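Local coordinates for protein (R)-2-hydroxyglutaryl-CoA dehydratase activating ATPase (Acidaminococcus fermentans, PDB 1HUX) that hydrolyses ATP slowly to drive electron transfer from its dimer-bridging [4Fe-4S] cluster, activating (R)-2-hydroxyglutaryl-CoA dehydratase in glutamate fermentation, at residues 14-19 and 29-34; 8-13 and 70-75. One frame throughout, in Å; residues are numbered along the deposited sequence.

Contact 1 of 2, residues 14-19 and 29-34; sequences ASKCII and KSLVAV. With ADP (adenosine-5'-diphosphate), chain D.
K16 and L31 are paired across an antiparallel beta hairpin, strands 14-21 and 25-33, at the edge of a mixed sheet in this actin-fold ATPase. They form a non-hydrogen-bonded pair whose side chains run side by side in the same direction, with the CD1 branch of L31 against CG and CD of K16. The lysine chain bends at chi2 (70°), placing CD, and at chi3 (57°), placing CE, and leads away from strand 29-33. NZ donates to A14 O at 3.0 Å, lying well above the carbonyl plane. It also donates to ADP O1A at 3.2 Å and lies 2.6 Å from ADP O2B, so the ammonium probably offsets charge on both phosphates. An alanine at K16 would probably deprive these phosphate oxygens of the ammonium and A14 O of its bond from NZ, and leave L31 CD1 without the CG and CD methylenes it packs on. On the same face, I18 lies alongside K29, its CD1 against K29 CB, while the ring of Y244 receives K29 in a cation-pi contact. The other face carries S15, V32, C17 and S30 beneath helix 40-52, where S44 O accepts a bond from S30 OG. Backbone bonds pair S15 with V32 and C17 with S30 in both directions. Beyond the A14-A33 pair, V34 turns toward strand 14-19 and sets CG2 3.3 Å from A14 C.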
ATOM      1  N   ALA A  14       1.314   4.671 -20.508  1.00 33.16           N
ATOM      2  CA  ALA A  14       1.503   4.756 -21.937  1.00 33.16           C
ATOM      3  C   ALA A  14       0.459   5.639 -22.567  1.00 33.16           C
ATOM      4  O   ALA A  14      -0.508   6.033 -21.925  1.00 33.16           O
ATOM      5  CB  ALA A  14       1.430   3.371 -22.535  1.00 10.23           C
ATOM      6  N   SER A  15       0.666   5.940 -23.841  1.00 16.06           N
ATOM      7  CA  SER A  15      -0.256   6.763 -24.600  1.00 16.06           C
ATOM      8  C   SER A  15      -0.659   5.906 -25.790  1.00 16.06           C
ATOM      9  O   SER A  15       0.199   5.473 -26.572  1.00 16.06           O
ATOM     10  CB  SER A  15       0.448   8.040 -25.057  1.00 25.70           C
ATOM     11  OG  SER A  15      -0.481   8.998 -25.499  1.00 25.70           O
ATOM     12  N   LYS A  16      -1.958   5.625 -25.901  1.00 11.97           N
ATOM     13  CA  LYS A  16      -2.476   4.805 -27.001  1.00 11.97           C
ATOM     14  C   LYS A  16      -3.257   5.693 -27.959  1.00 11.97           C
ATOM     15  O   LYS A  16      -3.842   6.710 -27.549  1.00 11.97           O
ATOM     16  CB  LYS A  16      -3.393   3.682 -26.483  1.00 10.23           C
ATOM     17  CG  LYS A  16      -2.703   2.495 -25.758  1.00 10.23           C
ATOM     18  CD  LYS A  16      -2.145   2.887 -24.401  1.00 10.23           C
ATOM     19  CE  LYS A  16      -3.206   3.458 -23.473  1.00 10.23           C
ATOM     20  NZ  LYS A  16      -2.595   3.958 -22.204  1.00 10.23           N
ATOM     21  N   CYS A  17      -3.256   5.309 -29.234  1.00 10.23           N
ATOM     22  CA  CYS A  17      -3.948   6.061 -30.264  1.00 10.23           C
ATOM     23  C   CYS A  17      -4.718   5.172 -31.198  1.00 10.23           C
ATOM     24  O   CYS A  17      -4.290   4.060 -31.542  1.00 10.23           O
ATOM     25  CB  CYS A  17      -2.966   6.879 -31.094  1.00 25.82           C
ATOM     26  SG  CYS A  17      -2.451   8.441 -30.368  1.00 25.82           S
ATOM     27  N   ILE A  18      -5.864   5.690 -31.623  1.00 24.49           N
ATOM     28  CA  ILE A  18      -6.716   4.987 -32.561  1.00 24.49           C
ATOM     29  C   ILE A  18      -7.259   5.941 -33.626  1.00 24.49           C
ATOM     30  O   ILE A  18      -7.567   7.106 -33.343  1.00 24.49           O
ATOM     31  CB  ILE A  18      -7.903   4.307 -31.832  1.00 20.11           C
ATOM     32  CG1 ILE A  18      -7.410   3.051 -31.107  1.00 20.11           C
ATOM     33  CG2 ILE A  18      -9.007   3.935 -32.843  1.00 20.11           C
ATOM     34  CD1 ILE A  18      -6.975   1.930 -32.051  1.00 20.11           C
ATOM     35  N   ILE A  19      -7.352   5.437 -34.856  1.00 10.23           N
ATOM     36  CA  ILE A  19      -7.898   6.197 -35.978  1.00 10.23           C
ATOM     37  C   ILE A  19      -8.881   5.281 -36.685  1.00 10.23           C
ATOM     38  O   ILE A  19      -8.522   4.164 -37.090  1.00 10.23           O
ATOM     39  CB  ILE A  19      -6.806   6.589 -37.018  1.00 16.50           C
ATOM     40  CG1 ILE A  19      -5.830   7.600 -36.425  1.00 16.50           C
ATOM     41  CG2 ILE A  19      -7.447   7.212 -38.246  1.00 16.50           C
ATOM     42  CD1 ILE A  19      -4.659   7.921 -37.373  1.00 16.50           C
ATOM     43  N   LYS A  29      -3.528   2.029 -35.153  1.00 19.58           N
ATOM     44  CA  LYS A  29      -3.401   2.288 -33.720  1.00 19.58           C
ATOM     45  C   LYS A  29      -1.937   2.416 -33.375  1.00 19.58           C
ATOM     46  O   LYS A  29      -1.078   2.028 -34.158  1.00 19.58           O
ATOM     47  CB  LYS A  29      -3.989   1.134 -32.906  1.00 19.19           C
ATOM     48  CG  LYS A  29      -3.327  -0.214 -33.161  1.00 19.19           C
ATOM     49  CD  LYS A  29      -3.594  -1.155 -32.016  1.00 19.19           C
ATOM     50  CE  LYS A  29      -3.082  -2.535 -32.308  1.00 19.19           C
ATOM     51  NZ  LYS A  29      -3.906  -3.114 -33.403  1.00 19.19           N
ATOM     52  N   SER A  30      -1.651   2.950 -32.199  1.00 32.63           N
ATOM     53  CA  SER A  30      -0.272   3.081 -31.781  1.00 32.63           C
ATOM     54  C   SER A  30      -0.179   3.106 -30.251  1.00 32.63           C
ATOM     55  O   SER A  30      -1.178   3.331 -29.555  1.00 32.63           O
ATOM     56  CB  SER A  30       0.342   4.344 -32.406  1.00 10.23           C
ATOM     57  OG  SER A  30       0.018   5.522 -31.686  1.00 10.23           O
ATOM     58  N   LEU A  31       1.024   2.865 -29.735  1.00 13.85           N
ATOM     59  CA  LEU A  31       1.252   2.842 -28.299  1.00 13.85           C
ATOM     60  C   LEU A  31       2.678   3.282 -28.003  1.00 13.85           C
ATOM     61  O   LEU A  31       3.628   2.712 -28.533  1.00 13.85           O
ATOM     62  CB  LEU A  31       1.010   1.421 -27.781  1.00 12.10           C
ATOM     63  CG  LEU A  31       1.302   1.060 -26.323  1.00 12.10           C
ATOM     64  CD1 LEU A  31       0.879   2.142 -25.350  1.00 12.10           C
ATOM     65  CD2 LEU A  31       0.570  -0.205 -26.035  1.00 12.10           C
ATOM     66  N   VAL A  32       2.822   4.286 -27.149  1.00 11.13           N
ATOM     67  CA  VAL A  32       4.133   4.811 -26.812  1.00 11.13           C
ATOM     68  C   VAL A  32       4.290   5.020 -25.314  1.00 11.13           C
ATOM     69  O   VAL A  32       3.458   5.681 -24.684  1.00 11.13           O
ATOM     70  CB  VAL A  32       4.377   6.164 -27.520  1.00 26.67           C
ATOM     71  CG1 VAL A  32       5.671   6.812 -26.997  1.00 26.67           C
ATOM     72  CG2 VAL A  32       4.433   5.958 -29.021  1.00 26.67           C
ATOM     73  N   ALA A  33       5.375   4.490 -24.751  1.00 15.09           N
ATOM     74  CA  ALA A  33       5.600   4.622 -23.319  1.00 15.09           C
ATOM     75  C   ALA A  33       5.608   6.078 -22.899  1.00 15.09           C
ATOM     76  O   ALA A  33       5.901   6.970 -23.680  1.00 15.09           O
ATOM     77  CB  ALA A  33       6.887   3.933 -22.910  1.00 32.49           C
ATOM     78  N   VAL A  34       5.203   6.327 -21.673  1.00 31.52           N
ATOM     79  CA  VAL A  34       5.151   7.680 -21.210  1.00 31.52           C
ATOM     80  C   VAL A  34       6.262   7.887 -20.225  1.00 31.52           C
ATOM     81  O   VAL A  34       6.219   7.367 -19.116  1.00 31.52           O
ATOM     82  CB  VAL A  34       3.791   7.970 -20.551  1.00 10.23           C
ATOM     83  CG1 VAL A  34       3.822   9.337 -19.876  1.00 10.23           C
ATOM     84  CG2 VAL A  34       2.671   7.890 -21.617  1.00 10.23           C
TER
HETATM   85  PB  ADP D 506      -2.481   3.732 -18.204  1.00 47.40           P
HETATM   86  O1B ADP D 506      -3.783   3.428 -17.518  1.00 52.98           O
HETATM   87  O2B ADP D 506      -2.619   4.325 -19.639  1.00 51.19           O
HETATM   88  O3B ADP D 506      -1.497   4.503 -17.344  1.00 40.91           O
HETATM   89  PA  ADP D 506      -2.237   1.163 -19.346  1.00 30.62           P
HETATM   90  O1A ADP D 506      -1.687   1.307 -20.740  1.00 43.37           O
HETATM   91  O2A ADP D 506      -3.652   0.828 -19.192  1.00 13.33           O
HETATM   92  O3A ADP D 506      -1.821   2.447 -18.496  1.00 17.84           O
HETATM   93  O5' ADP D 506      -1.319   0.174 -18.560  1.00 42.87           O
HETATM   94  C5' ADP D 506      -1.305  -1.105 -18.915  1.00 44.56           C
HETATM   95  C4' ADP D 506      -0.703  -1.996 -17.895  1.00 50.86           C
HETATM   96  O4' ADP D 506      -0.562  -3.332 -18.465  1.00 56.51           O
HETATM   97  C3' ADP D 506       0.748  -1.643 -17.260  1.00 26.09           C
HETATM   98  O3' ADP D 506       0.835  -2.049 -15.872  1.00 39.80           O
HETATM   99  C2' ADP D 506       1.614  -2.421 -18.231  1.00 31.00           C
HETATM  100  O2' ADP D 506       2.944  -2.839 -17.782  1.00 45.67           O
HETATM  101  C1' ADP D 506       0.746  -3.648 -18.481  1.00 32.96           C
HETATM  102  N9  ADP D 506       1.140  -4.526 -19.607  1.00 40.19           N
HETATM  103  C8  ADP D 506       1.454  -4.104 -20.834  1.00 25.16           C
HETATM  104  N7  ADP D 506       1.747  -5.054 -21.617  1.00 23.78           N
HETATM  105  C5  ADP D 506       1.625  -6.201 -20.842  1.00 28.86           C
HETATM  106  C6  ADP D 506       1.786  -7.606 -21.097  1.00 29.58           C
HETATM  107  N6  ADP D 506       2.162  -8.098 -22.311  1.00 20.76           N
HETATM  108  N1  ADP D 506       1.555  -8.473 -20.068  1.00 26.59           N
HETATM  109  C2  ADP D 506       1.193  -7.992 -18.868  1.00 34.60           C
HETATM  110  N3  ADP D 506       1.011  -6.698 -18.538  1.00 20.60           N
HETATM  111  C4  ADP D 506       1.244  -5.855 -19.578  1.00 36.76           C

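Contact 2 of 2, residues 8-13 and 70-75. With ADP (adenosine-5'-diphosphate), chain D.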
ATOM      1  N   ILE A   8      -7.329   9.513 -28.758  1.00 11.25           N
ATOM      2  CA  ILE A   8      -6.064   9.538 -28.034  1.00 11.25           C
ATOM      3  C   ILE A   8      -6.276   9.327 -26.538  1.00 11.25           C
ATOM      4  O   ILE A   8      -6.879  10.161 -25.850  1.00 11.25           O
ATOM      5  CB  ILE A   8      -5.319  10.884 -28.224  1.00 26.22           C
ATOM      6  CG1 ILE A   8      -5.227  11.224 -29.705  1.00 26.22           C
ATOM      7  CG2 ILE A   8      -3.904  10.794 -27.653  1.00 26.22           C
ATOM      8  CD1 ILE A   8      -4.723  12.632 -29.961  1.00 26.22           C
ATOM      9  N   ASP A   9      -5.762   8.202 -26.049  1.00 12.20           N
ATOM     10  CA  ASP A   9      -5.850   7.841 -24.636  1.00 12.20           C
ATOM     11  C   ASP A   9      -4.485   8.010 -23.983  1.00 12.20           C
ATOM     12  O   ASP A   9      -3.644   7.121 -24.071  1.00 12.20           O
ATOM     13  CB  ASP A   9      -6.293   6.379 -24.513  1.00 26.65           C
ATOM     14  CG  ASP A   9      -6.542   5.961 -23.076  1.00 26.65           C
ATOM     15  OD1 ASP A   9      -6.726   4.746 -22.838  1.00 26.65           O
ATOM     16  OD2 ASP A   9      -6.564   6.852 -22.189  1.00 26.65           O
ATOM     17  N   VAL A  10      -4.244   9.139 -23.339  1.00 10.73           N
ATOM     18  CA  VAL A  10      -2.940   9.342 -22.713  1.00 10.73           C
ATOM     19  C   VAL A  10      -2.948   8.921 -21.243  1.00 10.73           C
ATOM     20  O   VAL A  10      -3.383   9.670 -20.368  1.00 10.73           O
ATOM     21  CB  VAL A  10      -2.446  10.842 -22.878  1.00 12.25           C
ATOM     22  CG1 VAL A  10      -3.636  11.776 -23.048  1.00 12.25           C
ATOM     23  CG2 VAL A  10      -1.615  11.294 -21.667  1.00 12.25           C
ATOM     24  N   GLY A  11      -2.474   7.709 -20.974  1.00 33.40           N
ATOM     25  CA  GLY A  11      -2.440   7.216 -19.606  1.00 33.40           C
ATOM     26  C   GLY A  11      -1.194   7.614 -18.836  1.00 33.40           C
ATOM     27  O   GLY A  11      -0.375   8.395 -19.329  1.00 33.40           O
ATOM     28  N   SER A  12      -1.046   7.087 -17.624  1.00 37.08           N
ATOM     29  CA  SER A  12       0.118   7.395 -16.787  1.00 37.08           C
ATOM     30  C   SER A  12       1.331   6.535 -17.185  1.00 37.08           C
ATOM     31  O   SER A  12       2.483   6.906 -16.959  1.00 37.08           O
ATOM     32  CB  SER A  12      -0.228   7.152 -15.317  1.00 37.69           C
ATOM     33  OG  SER A  12      -0.613   5.800 -15.120  1.00 37.69           O
ATOM     34  N   THR A  13       1.050   5.391 -17.794  1.00 24.99           N
ATOM     35  CA  THR A  13       2.072   4.451 -18.230  1.00 24.99           C
ATOM     36  C   THR A  13       2.366   4.577 -19.715  1.00 24.99           C
ATOM     37  O   THR A  13       3.517   4.576 -20.144  1.00 24.99           O
ATOM     38  CB  THR A  13       1.608   2.991 -17.943  1.00 16.19           C
ATOM     39  OG1 THR A  13       1.758   2.728 -16.549  1.00 16.19           O
ATOM     40  CG2 THR A  13       2.397   1.961 -18.755  1.00 16.19           C
ATOM     41  N   ASN A  70      -5.102  16.334 -20.965  1.00 96.67           N
ATOM     42  CA  ASN A  70      -4.963  17.773 -21.201  1.00 96.67           C
ATOM     43  C   ASN A  70      -3.532  18.222 -21.470  1.00 96.67           C
ATOM     44  O   ASN A  70      -3.297  19.400 -21.743  1.00 96.67           O
ATOM     45  CB  ASN A  70      -5.543  18.571 -20.023  1.00 80.22           C
ATOM     46  CG  ASN A  70      -7.071  18.599 -20.029  1.00 80.22           C
ATOM     47  OD1 ASN A  70      -7.688  19.141 -20.950  1.00 80.22           O
ATOM     48  ND2 ASN A  70      -7.684  18.009 -19.003  1.00 80.22           N
ATOM     49  N   SER A  71      -2.584  17.288 -21.401  1.00 79.17           N
ATOM     50  CA  SER A  71      -1.179  17.601 -21.660  1.00 79.17           C
ATOM     51  C   SER A  71      -1.011  17.899 -23.150  1.00 79.17           C
ATOM     52  O   SER A  71       0.014  18.423 -23.582  1.00 79.17           O
ATOM     53  CB  SER A  71      -0.274  16.426 -21.267  1.00 78.60           C
ATOM     54  OG  SER A  71      -0.278  15.411 -22.260  1.00 78.60           O
ATOM     55  N   LEU A  72      -2.028  17.544 -23.927  1.00 81.70           N
ATOM     56  CA  LEU A  72      -2.038  17.778 -25.365  1.00 81.70           C
ATOM     57  C   LEU A  72      -3.355  18.459 -25.695  1.00 81.70           C
ATOM     58  O   LEU A  72      -3.973  18.198 -26.731  1.00 81.70           O
ATOM     59  CB  LEU A  72      -1.930  16.458 -26.131  1.00 51.77           C
ATOM     60  CG  LEU A  72      -2.961  15.376 -25.805  1.00 51.77           C
ATOM     61  CD1 LEU A  72      -3.758  15.004 -27.056  1.00 51.77           C
ATOM     62  CD2 LEU A  72      -2.232  14.165 -25.228  1.00 51.77           C
ATOM     63  N   GLU A  73      -3.785  19.325 -24.786  1.00102.64           N
ATOM     64  CA  GLU A  73      -5.028  20.057 -24.945  1.00102.64           C
ATOM     65  C   GLU A  73      -5.145  20.646 -26.349  1.00102.64           C
ATOM     66  O   GLU A  73      -6.161  20.465 -27.022  1.00102.64           O
ATOM     67  CB  GLU A  73      -5.106  21.173 -23.901  1.00100.44           C
ATOM     68  CG  GLU A  73      -6.387  21.983 -23.963  1.00100.44           C
ATOM     69  CD  GLU A  73      -6.418  23.098 -22.940  1.00100.44           C
ATOM     70  OE1 GLU A  73      -6.294  22.797 -21.732  1.00100.44           O
ATOM     71  OE2 GLU A  73      -6.569  24.272 -23.346  1.00100.44           O
ATOM     72  N   GLY A  74      -4.096  21.337 -26.788  1.00 80.01           N
ATOM     73  CA  GLY A  74      -4.103  21.956 -28.106  1.00 80.01           C
ATOM     74  C   GLY A  74      -4.253  20.998 -29.274  1.00 80.01           C
ATOM     75  O   GLY A  74      -4.617  21.397 -30.382  1.00 80.01           O
ATOM     76  N   ILE A  75      -3.966  19.727 -29.028  1.00 81.37           N
ATOM     77  CA  ILE A  75      -4.070  18.712 -30.064  1.00 81.37           C
ATOM     78  C   ILE A  75      -5.525  18.313 -30.241  1.00 81.37           C
ATOM     79  O   ILE A  75      -6.103  18.435 -31.327  1.00 81.37           O
ATOM     80  CB  ILE A  75      -3.263  17.455 -29.683  1.00 42.83           C
ATOM     81  CG1 ILE A  75      -1.770  17.802 -29.596  1.00 42.83           C
ATOM     82  CG2 ILE A  75      -3.521  16.338 -30.703  1.00 42.83           C
ATOM     83  CD1 ILE A  75      -1.394  18.807 -28.499  1.00 42.83           C
TER
HETATM   84  PB  ADP D 506      -2.481   3.732 -18.204  1.00 47.40           P
HETATM   85  O1B ADP D 506      -3.783   3.428 -17.518  1.00 52.98           O
HETATM   86  O2B ADP D 506      -2.619   4.325 -19.639  1.00 51.19           O
HETATM   87  O3B ADP D 506      -1.497   4.503 -17.344  1.00 40.91           O
HETATM   88  PA  ADP D 506      -2.237   1.163 -19.346  1.00 30.62           P
HETATM   89  O1A ADP D 506      -1.687   1.307 -20.740  1.00 43.37           O
HETATM   90  O2A ADP D 506      -3.652   0.828 -19.192  1.00 13.33           O
HETATM   91  O3A ADP D 506      -1.821   2.447 -18.496  1.00 17.84           O
HETATM   92  O5' ADP D 506      -1.319   0.174 -18.560  1.00 42.87           O
HETATM   93  C5' ADP D 506      -1.305  -1.105 -18.915  1.00 44.56           C
HETATM   94  C4' ADP D 506      -0.703  -1.996 -17.895  1.00 50.86           C
HETATM   95  O4' ADP D 506      -0.562  -3.332 -18.465  1.00 56.51           O
HETATM   96  C3' ADP D 506       0.748  -1.643 -17.260  1.00 26.09           C
HETATM   97  O3' ADP D 506       0.835  -2.049 -15.872  1.00 39.80           O
HETATM   98  C2' ADP D 506       1.614  -2.421 -18.231  1.00 31.00           C
HETATM   99  O2' ADP D 506       2.944  -2.839 -17.782  1.00 45.67           O
HETATM  100  C1' ADP D 506       0.746  -3.648 -18.481  1.00 32.96           C
HETATM  101  N9  ADP D 506       1.140  -4.526 -19.607  1.00 40.19           N
HETATM  102  C8  ADP D 506       1.454  -4.104 -20.834  1.00 25.16           C
HETATM  103  N7  ADP D 506       1.747  -5.054 -21.617  1.00 23.78           N
HETATM  104  C5  ADP D 506       1.625  -6.201 -20.842  1.00 28.86           C
HETATM  105  C6  ADP D 506       1.786  -7.606 -21.097  1.00 29.58           C
HETATM  106  N6  ADP D 506       2.162  -8.098 -22.311  1.00 20.76           N
HETATM  107  N1  ADP D 506       1.555  -8.473 -20.068  1.00 26.59           N
HETATM  108  C2  ADP D 506       1.193  -7.992 -18.868  1.00 34.60           C
HETATM  109  N3  ADP D 506       1.011  -6.698 -18.538  1.00 20.60           N
HETATM  110  C4  ADP D 506       1.244  -5.855 -19.578  1.00 36.76           C
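L72 reaches from the loop 70-75 to strand 8-10 and divides its two methyls between I8 and V10. CD2 approaches V10 CG1 at 3.5 Å, the two side chains running antiparallel past one another. CD1 meets I8 CD1 at 3.9 Å, the isoleucine coming in at a slant. A chi1 of 55° sets CG of L72, and the methyls it bears, on the side facing strand 8-10. I8 also touches I75 through CD1, which lies 4.0 Å from I75 CG2, the two side chains standing at about a right angle. P41 and I45 of helix 40-52 add to this apolar cluster, P41 against L72 and I45 against both isoleucines. Past V10 the chain leaves the strand as the phosphate-binding turn of the actin-like ATPase fold, G11 to T13, which joins strand 4-10 to strand 14-21. None of these three residues touches the loop; S12 and T13 serve the nucleotide instead. ADP O3B is gripped by S12 OG at 2.7 Å and by T13 N, also at 2.7 Å, with a weak bond from S12 N. On the loop side, I75 N donates to L72 O at 2.8 Å, and S71 OG bonds to G68 O.

In the fold
From the N terminus, strand 4-10 runs through the centre of the five-stranded sheet and is followed by strand 14-21 beside it. Contact 1 then closes a short hairpin loop with strand 25-33, at the outer edge of the sheet within this chain. The chain continues through helix 40-52 and strand 61-65 before residues 70-75 return to strand 4-10 in contact 2. Contact 1 is therefore nested inside the much longer loop that contact 2 closes. The two meet directly: D9 N probably bonds to K16 O and V34 N to T13 O. ADP touches both, with bonds from S12 and T13 of contact 2 and from K16 of contact 1.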